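PDB 3F1T: uncharacterized protein Q9I3C8_PSEAE from Pseudomonas aeruginosa, which probably acts as a hotdog-fold acyl-CoA thioesterase, perhaps hydrolysing 1,4-dihydroxy-2-naphthoyl-CoA, although its true substrate has not been established. Local coordinates for residues S42-G47 / G52-G57. Numbering follows the deposited sequence.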
loop_
_atom_site.group_PDB
_atom_site.type_symbol
_atom_site.label_atom_id
_atom_site.label_comp_id
_atom_site.label_asym_id
_atom_site.label_seq_id
_atom_site.Cartn_x
_atom_site.Cartn_y
_atom_site.Cartn_z
ATOM N N SER B 42 -5.305 -24.574 13.525
ATOM C CA SER B 42 -5.628 -25.861 12.918
ATOM C C SER B 42 -6.455 -25.703 11.649
ATOM O O SER B 42 -6.438 -26.564 10.779
ATOM C CB SER B 42 -6.377 -26.752 13.908
ATOM O OG SER B 42 -7.462 -26.048 14.493
ATOM N N GLN B 43 -7.109 -24.559 11.505
ATOM C CA GLN B 43 -8.083 -24.367 10.430
ATOM C C GLN B 43 -7.479 -23.737 9.168
ATOM O O GLN B 43 -8.148 -23.630 8.138
ATOM C CB GLN B 43 -9.275 -23.554 10.944
ATOM C CG GLN B 43 -10.075 -24.296 12.022
ATOM C CD GLN B 43 -10.721 -25.566 11.493
ATOM O OE1 GLN B 43 -10.207 -26.674 11.687
ATOM N NE2 GLN B 43 -11.833 -25.408 10.782
ATOM N N ALA B 44 -6.175 -23.459 9.212
ATOM C CA ALA B 44 -5.519 -22.684 8.163
ATOM C C ALA B 44 -4.160 -23.252 7.762
ATOM O O ALA B 44 -3.326 -22.527 7.232
ATOM C CB ALA B 44 -5.372 -21.252 8.592
ATOM N N ILE B 45 -3.898 -24.509 8.120
ATOM C CA ILE B 45 -2.598 -25.131 7.842
ATOM C C ILE B 45 -2.390 -25.262 6.343
ATOM O O ILE B 45 -3.304 -25.639 5.610
ATOM C CB ILE B 45 -2.477 -26.546 8.450
ATOM C CG1 ILE B 45 -2.681 -26.514 9.966
ATOM C CG2 ILE B 45 -1.124 -27.146 8.111
ATOM C CD1 ILE B 45 -1.695 -25.634 10.684
ATOM N N ILE B 46 -1.158 -25.001 5.901
ATOM C CA ILE B 46 -0.786 -25.250 4.518
ATOM C C ILE B 46 0.396 -26.221 4.465
ATOM O O ILE B 46 1.313 -26.126 5.293
ATOM C CB ILE B 46 -0.457 -23.927 3.780
ATOM C CG1 ILE B 46 -0.385 -24.140 2.262
ATOM C CG2 ILE B 46 0.829 -23.299 4.326
ATOM C CD1 ILE B 46 0.368 -23.000 1.550
ATOM N N GLY B 47 0.276 -27.259 3.618
ATOM C CA GLY B 47 1.092 -28.462 3.785
ATOM C C GLY B 47 0.582 -29.370 4.896
ATOM O O GLY B 47 -0.630 -29.443 5.150
ATOM N N GLY B 52 1.999 -27.440 11.585
ATOM C CA GLY B 52 1.398 -26.296 12.277
ATOM C C GLY B 52 1.596 -24.936 11.620
ATOM O O GLY B 52 1.420 -23.900 12.264
ATOM N N VAL B 53 1.949 -24.932 10.336
ATOM C CA VAL B 53 2.205 -23.684 9.617
ATOM C C VAL B 53 0.919 -23.060 9.068
ATOM O O VAL B 53 0.157 -23.700 8.339
ATOM C CB VAL B 53 3.234 -23.867 8.474
ATOM C CG1 VAL B 53 3.417 -22.565 7.704
ATOM C CG2 VAL B 53 4.570 -24.349 9.031
ATOM N N VAL B 54 0.687 -21.803 9.433
ATOM C CA VAL B 54 -0.487 -21.062 8.983
ATOM C C VAL B 54 -0.269 -20.412 7.615
ATOM O O VAL B 54 0.728 -19.721 7.388
ATOM C CB VAL B 54 -0.890 -19.981 10.008
ATOM C CG1 VAL B 54 -1.903 -19.022 9.405
ATOM C CG2 VAL B 54 -1.432 -20.633 11.269
ATOM N N HIS B 55 -1.242 -20.605 6.729
ATOM C CA HIS B 55 -1.234 -19.994 5.415
ATOM C C HIS B 55 -1.397 -18.467 5.496
ATOM O O HIS B 55 -2.340 -17.957 6.128
ATOM C CB HIS B 55 -2.346 -20.613 4.566
ATOM C CG HIS B 55 -2.471 -20.012 3.203
ATOM N ND1 HIS B 55 -1.386 -19.816 2.375
ATOM C CD2 HIS B 55 -3.561 -19.610 2.501
ATOM C CE1 HIS B 55 -1.792 -19.238 1.255
ATOM N NE2 HIS B 55 -3.106 -19.105 1.306
ATOM N N GLY B 56 -0.553 -17.751 4.752
ATOM C CA GLY B 56 -0.610 -16.294 4.693
ATOM C C GLY B 56 -1.970 -15.768 4.293
ATOM O O GLY B 56 -2.407 -14.740 4.791
ATOM N N GLY B 57 -2.634 -16.444 3.361
ATOM C CA GLY B 57 -3.953 -15.996 2.898
ATOM C C GLY B 57 -5.041 -16.080 3.953
ATOM O O GLY B 57 -6.030 -15.358 3.890
HETATM O O HOH W 1 2.467 -26.975 7.681
#
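The imidazole of H55 meets I46 obliquely: the CD1 methyl of I46 comes to 3.7 Å from H55 ND1, while G57 N sits over the centre of one ring face, 3.3 Å above the plane. The ring gets there because CG of H55 is anti to the backbone N (chi1 177°). The CB atoms of I46 and H55 lie 3.9 Å apart, and from there the two side chains run at a slant to each other; I46, with CG1 anti to its own N, stays extended and brings CD1 to the ring. L17 and I80 of a second subunit pack on H55 and I46 respectively. The backbones form a single bridge, pairing I45 with V54. H55 N donates to A44 O at 2.9 Å, nearly straight at 170°, and I46 N to V53 O at 3.1 Å. V53 O also receives a CA-H...O contact from I45, whose CD1 folds back to within 3.5 Å of G52 C. Beyond I46, a water donates to its O and weakly accepts from V53 N, continuing the pairing through solvent. A44 CB rests against V54 CG1; A44 also packs on A58 and V54 on I59, both in helix 56-70, the central helix of the hotdog fold. H55 is its N-cap residue: with its backbone N spent on A44 O and G57 N against its ring, H55 is held from both loop and helix, beside a subunit interface.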